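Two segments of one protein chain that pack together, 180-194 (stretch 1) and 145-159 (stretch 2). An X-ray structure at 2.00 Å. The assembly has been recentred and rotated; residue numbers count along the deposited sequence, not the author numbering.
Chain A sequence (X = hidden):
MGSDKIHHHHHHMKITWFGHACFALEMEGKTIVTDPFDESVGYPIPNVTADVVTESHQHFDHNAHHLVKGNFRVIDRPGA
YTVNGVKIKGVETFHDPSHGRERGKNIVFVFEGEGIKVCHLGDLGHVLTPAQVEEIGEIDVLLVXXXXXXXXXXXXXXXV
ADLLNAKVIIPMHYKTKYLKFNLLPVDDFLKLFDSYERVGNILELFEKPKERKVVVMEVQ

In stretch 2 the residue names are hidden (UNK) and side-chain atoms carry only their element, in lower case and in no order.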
# COMPACT_ATOMS: atom_id res chain seq x y z
N LYS A 180 1.62 -17.23 9.38
CA LYS A 180 0.89 -17.02 10.62
C LYS A 180 1.72 -16.68 11.87
O LYS A 180 1.20 -15.98 12.75
CB LYS A 180 -0.03 -18.22 10.90
CG LYS A 180 0.62 -19.58 10.85
CD LYS A 180 -0.38 -20.72 10.74
CE LYS A 180 0.29 -22.06 11.15
NZ LYS A 180 -0.65 -23.17 11.52
N PHE A 181 2.98 -17.14 11.95
CA PHE A 181 3.81 -16.99 13.14
C PHE A 181 3.99 -15.53 13.56
O PHE A 181 4.48 -14.69 12.80
CB PHE A 181 5.18 -17.67 12.94
CG PHE A 181 5.90 -17.93 14.21
CD1 PHE A 181 5.69 -19.09 14.92
CD2 PHE A 181 6.80 -16.98 14.71
CE1 PHE A 181 6.35 -19.31 16.12
CE2 PHE A 181 7.46 -17.20 15.91
CZ PHE A 181 7.24 -18.35 16.61
N ASN A 182 3.53 -15.24 14.77
CA ASN A 182 3.54 -13.89 15.30
C ASN A 182 2.90 -12.87 14.41
O ASN A 182 3.41 -11.73 14.29
CB ASN A 182 4.98 -13.42 15.57
CG ASN A 182 5.48 -13.88 16.88
OD1 ASN A 182 4.71 -14.15 17.80
ND2 ASN A 182 6.78 -13.96 16.99
N LEU A 183 1.80 -13.23 13.77
CA LEU A 183 1.04 -12.25 13.01
C LEU A 183 -0.40 -12.25 13.51
O LEU A 183 -1.00 -13.30 13.60
CB LEU A 183 1.02 -12.62 11.55
CG LEU A 183 2.25 -12.42 10.72
CD1 LEU A 183 1.89 -12.82 9.30
CD2 LEU A 183 2.70 -10.96 10.79
N LEU A 184 -0.95 -11.08 13.79
CA LEU A 184 -2.32 -10.98 14.28
C LEU A 184 -3.30 -11.10 13.12
O LEU A 184 -2.98 -10.77 11.98
CB LEU A 184 -2.53 -9.64 14.98
CG LEU A 184 -1.70 -9.43 16.26
CD1 LEU A 184 -1.73 -7.97 16.71
CD2 LEU A 184 -2.15 -10.38 17.41
N PRO A 185 -4.51 -11.59 13.41
CA PRO A 185 -5.55 -11.63 12.41
C PRO A 185 -6.03 -10.22 12.02
O PRO A 185 -5.93 -9.31 12.82
CB PRO A 185 -6.66 -12.41 13.10
CG PRO A 185 -6.45 -12.15 14.52
CD PRO A 185 -4.96 -12.14 14.70
N VAL A 186 -6.54 -10.07 10.80
CA VAL A 186 -7.11 -8.82 10.34
C VAL A 186 -8.30 -8.41 11.24
O VAL A 186 -8.58 -7.24 11.41
CB VAL A 186 -7.52 -8.89 8.82
CG1 VAL A 186 -8.71 -9.75 8.57
CG2 VAL A 186 -7.76 -7.49 8.31
N ASP A 187 -8.97 -9.39 11.83
CA ASP A 187 -10.10 -9.10 12.72
C ASP A 187 -9.74 -8.18 13.89
O ASP A 187 -10.59 -7.42 14.35
CB ASP A 187 -10.69 -10.40 13.27
CG ASP A 187 -11.45 -11.23 12.21
OD1 ASP A 187 -11.58 -10.81 11.02
OD2 ASP A 187 -11.95 -12.35 12.50
N ASP A 188 -8.48 -8.21 14.36
CA ASP A 188 -8.04 -7.31 15.44
C ASP A 188 -8.01 -5.85 15.02
O ASP A 188 -8.17 -4.96 15.81
CB ASP A 188 -6.63 -7.67 15.92
CG ASP A 188 -6.59 -8.96 16.71
OD1 ASP A 188 -7.62 -9.67 16.78
OD2 ASP A 188 -5.57 -9.34 17.30
N PHE A 189 -7.75 -5.60 13.76
CA PHE A 189 -7.85 -4.25 13.22
C PHE A 189 -9.30 -3.88 12.97
O PHE A 189 -9.76 -2.78 13.32
CB PHE A 189 -7.02 -4.22 11.96
CG PHE A 189 -6.95 -2.89 11.29
CD1 PHE A 189 -6.33 -1.82 11.89
CD2 PHE A 189 -7.45 -2.74 9.98
CE1 PHE A 189 -6.23 -0.62 11.25
CE2 PHE A 189 -7.36 -1.53 9.34
CZ PHE A 189 -6.75 -0.47 9.96
N LEU A 190 -10.07 -4.80 12.40
CA LEU A 190 -11.47 -4.49 12.04
C LEU A 190 -12.34 -4.09 13.23
O LEU A 190 -13.25 -3.27 13.11
CB LEU A 190 -12.13 -5.68 11.32
CG LEU A 190 -11.42 -6.16 10.06
CD1 LEU A 190 -12.18 -7.33 9.40
CD2 LEU A 190 -11.22 -5.03 9.08
N LYS A 191 -12.09 -4.70 14.38
CA LYS A 191 -12.84 -4.38 15.59
C LYS A 191 -12.68 -2.91 16.05
O LYS A 191 -13.44 -2.44 16.88
CB LYS A 191 -12.52 -5.36 16.73
CG LYS A 191 -11.06 -5.46 17.12
CD LYS A 191 -10.82 -5.50 18.64
CE LYS A 191 -11.54 -6.65 19.35
NZ LYS A 191 -11.59 -6.43 20.86
N LEU A 192 -11.74 -2.17 15.47
CA LEU A 192 -11.49 -0.80 15.88
C LEU A 192 -12.32 0.20 15.10
O LEU A 192 -12.25 1.41 15.37
CB LEU A 192 -10.00 -0.48 15.71
CG LEU A 192 -9.04 -1.38 16.51
CD1 LEU A 192 -7.57 -1.05 16.13
CD2 LEU A 192 -9.28 -1.28 18.04
N PHE A 193 -13.09 -0.29 14.13
CA PHE A 193 -13.90 0.56 13.27
C PHE A 193 -15.38 0.14 13.34
O PHE A 193 -15.72 -0.96 13.78
CB PHE A 193 -13.42 0.48 11.81
CG PHE A 193 -11.96 0.86 11.63
CD1 PHE A 193 -10.98 -0.10 11.73
CD2 PHE A 193 -11.60 2.17 11.32
CE1 PHE A 193 -9.64 0.24 11.55
CE2 PHE A 193 -10.26 2.52 11.16
CZ PHE A 193 -9.28 1.55 11.26
N ASP A 194 -16.25 1.04 12.90
CA ASP A 194 -17.69 0.85 13.04
C ASP A 194 -18.29 -0.08 11.97
O ASP A 194 -19.33 -0.73 12.17
CB ASP A 194 -18.38 2.22 13.03
CG ASP A 194 -18.01 3.08 14.27
OD1 ASP A 194 -18.05 2.55 15.42
OD2 ASP A 194 -17.69 4.29 14.18
N UNK A 145 0.01 -2.00 6.91
CA UNK A 145 0.27 -3.25 7.58
C UNK A 145 -0.34 -3.24 8.98
O UNK A 145 -0.37 -2.19 9.60
c UNK A 145 1.81 -3.28 7.67
c UNK A 145 2.22 -1.89 7.70
c UNK A 145 1.22 -1.17 6.87
N UNK A 146 -0.86 -4.38 9.44
CA UNK A 146 -1.51 -4.48 10.73
C UNK A 146 -1.18 -5.74 11.55
O UNK A 146 -1.84 -6.00 12.56
c UNK A 146 -3.60 -5.71 9.80
c UNK A 146 -3.50 -3.15 9.84
c UNK A 146 -3.06 -4.44 10.55
N UNK A 147 -0.20 -6.54 11.13
CA UNK A 147 0.09 -7.80 11.83
C UNK A 147 0.84 -7.72 13.15
O UNK A 147 0.89 -8.72 13.86
N UNK A 148 1.51 -6.59 13.45
CA UNK A 148 1.99 -6.31 14.83
C UNK A 148 3.39 -6.61 15.41
O UNK A 148 3.79 -6.04 16.46
N UNK A 149 4.15 -7.49 14.79
CA UNK A 149 5.48 -7.83 15.36
C UNK A 149 6.58 -7.30 14.43
O UNK A 149 7.47 -6.57 14.84
o UNK A 149 4.66 -9.76 16.48
c UNK A 149 6.90 -9.88 15.93
c UNK A 149 5.55 -9.35 15.46
N UNK A 150 6.45 -7.67 13.15
CA UNK A 150 7.37 -7.30 12.07
C UNK A 150 7.01 -5.93 11.50
O UNK A 150 7.80 -5.31 10.80
o UNK A 150 7.62 -13.44 13.43
c UNK A 150 7.54 -12.21 12.81
c UNK A 150 6.33 -11.78 12.28
c UNK A 150 6.25 -10.54 11.69
c UNK A 150 7.27 -8.36 10.96
c UNK A 150 7.37 -9.71 11.57
c UNK A 150 8.67 -11.40 12.74
c UNK A 150 8.57 -10.15 12.13
N UNK A 151 5.80 -5.48 11.78
CA UNK A 151 5.32 -4.16 11.42
C UNK A 151 4.52 -3.65 12.58
O UNK A 151 4.42 -4.29 13.61
c UNK A 151 4.39 -4.22 10.17
o UNK A 151 3.17 -4.94 10.47
c UNK A 151 5.04 -5.02 9.01
N UNK A 152 3.90 -2.50 12.39
CA UNK A 152 2.94 -2.00 13.33
C UNK A 152 1.77 -2.96 13.44
O UNK A 152 1.55 -3.80 12.56
c UNK A 152 1.30 0.79 11.07
c UNK A 152 2.01 -0.53 11.45
c UNK A 152 2.44 -0.61 12.93
c UNK A 152 3.55 0.42 13.14
N UNK A 153 1.08 -2.83 14.56
CA UNK A 153 -0.09 -3.59 14.90
C UNK A 153 -1.32 -2.78 14.62
O UNK A 153 -1.24 -1.65 14.09
N UNK A 154 -2.47 -3.34 14.98
CA UNK A 154 -3.77 -2.75 14.67
C UNK A 154 -4.03 -1.35 15.23
O UNK A 154 -4.51 -0.49 14.50
c UNK A 154 -4.04 -4.65 16.14
c UNK A 154 -4.78 -3.78 15.23
c UNK A 154 -2.61 -4.62 15.67
N UNK A 155 -3.73 -1.10 16.52
CA UNK A 155 -4.00 0.19 17.07
C UNK A 155 -3.09 1.26 16.49
O UNK A 155 -3.52 2.37 16.24
c UNK A 155 -3.88 0.14 18.58
c UNK A 155 -4.84 -0.74 20.78
n UNK A 155 -6.28 -1.05 22.91
c UNK A 155 -4.84 -0.87 19.24
c UNK A 155 -6.12 -1.37 21.43
N UNK A 156 -1.82 0.92 16.26
CA UNK A 156 -0.90 1.87 15.68
C UNK A 156 -1.29 2.12 14.22
O UNK A 156 -1.09 3.21 13.72
c UNK A 156 1.16 1.20 17.07
c UNK A 156 2.41 0.33 17.04
c UNK A 156 0.53 1.32 15.69
o UNK A 156 3.47 0.87 17.36
o UNK A 156 2.33 -0.89 16.67
N UNK A 157 -1.83 1.11 13.53
CA UNK A 157 -2.25 1.34 12.13
C UNK A 157 -3.42 2.31 12.05
O UNK A 157 -3.46 3.17 11.16
c UNK A 157 -2.59 0.06 11.44
N UNK A 158 -4.38 2.18 12.95
CA UNK A 158 -5.49 3.15 12.98
C UNK A 158 -4.98 4.57 13.31
O UNK A 158 -5.49 5.55 12.78
c UNK A 158 -8.90 3.13 14.90
c UNK A 158 -7.84 3.59 13.90
n UNK A 158 -9.86 5.39 14.69
c UNK A 158 -6.57 2.76 14.01
c UNK A 158 -10.18 3.95 14.80
N UNK A 159 -4.01 4.67 14.21
CA UNK A 159 -3.41 5.97 14.57
C UNK A 159 -2.77 6.67 13.34
O UNK A 159 -3.00 7.86 13.06
o UNK A 159 -0.97 5.40 18.06
c UNK A 159 -0.96 6.57 17.56
c UNK A 159 -2.39 5.71 15.66
o UNK A 159 -0.17 7.48 17.93
c UNK A 159 -1.94 6.92 16.44
O HOH W 1 -4.63 -6.67 13.15
O HOH W 2 1.94 -9.61 16.09

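Position 145 has three carbons closing a ring onto its own backbone nitrogen and lies out of reach of stretch 1: Pro-145. Position 146 carries one carbon bearing two more, a compact fork pointing toward stretch 1, with one methyl over the face of the Phe-189 ring. That is Val-146, whose CG1 sits 3.7 Å from the ring centroid and close to its normal, a CH-pi contact.

Position 147 has no side-chain atoms, and an ideal CB would stand 2.9 Å from Leu-183 CD2, a clash. Gly-147 leaves that space to the leucine. Position 148 is also bare; its phi of 94° would jam a CB against the preceding carbonyl, which by itself calls for glycine, Gly-148.

Position 149 has one carbon carrying an oxygen and a carbon: Thr-149, with OG1 3.2 Å from Asn-182 O. Position 150 has one carbon, then a six-carbon ring bearing an oxygen, and reaches the turn formed by Lys-180 to Leu-183. This is Tyr-150; its CD2 meets Leu-183 CD2 at 3.7 Å, and its OH lies 3.4 Å from Asn-182 CB.

Position 151 repeats the carbon bearing one oxygen and one carbon, but makes no contact: Thr-151 spends OG1 on the backbone O of position 152, 2.9 Å away. The next position, 152, has four carbons forked at the first, one arm two carbons long, which is Ile-152, also out of contact. Position 153 is bare, a helix N-cap: Gly-153, where a CB would clash with the ring of the next residue.

Position 154 closes three carbons onto its nitrogen in the helix's first turn, touching Leu-184, Asp-188, Phe-189 and Leu-192. It is Pro-154, with CD 3.6 Å from Leu-184 CD1. Position 155 has four carbons in a row ending in nitrogen; its CA-to-CB bond points away from stretch 1, yet the chain passes by Leu-192. It is Lys-155, with CG 4.1 Å from Leu-192 CD1. Position 156, three carbons with two oxygens on the third, also points away at its CA-to-CB bond; Glu-156 OE1 accepts from Gly-153 N at 3.1 Å. Position 157 has one carbon, 3.7 Å from Phe-189 CE1: Ala-157. Position 158 has four carbons ending in nitrogen and points toward stretch 1. Lys-158 lays CD over the Phe-193 ring, while CE approaches Leu-192 O at 3.3 Å. Position 159, three carbons with two oxygens on the third, is Glu-159, out of reach.

The contact joins a backbone clamp to a greasy helix face. Leu-184 N donates to Gly-147 O at 3.0 Å, and one water bridges Val-146 O and Pro-185 O. Beyond that, Phe-189 packs among Val-146, Pro-154 and Ala-157, and Lys-158 contributes its aliphatic chain.

Stretch 2 (145-159) PVGGTYTIGPKEAKE
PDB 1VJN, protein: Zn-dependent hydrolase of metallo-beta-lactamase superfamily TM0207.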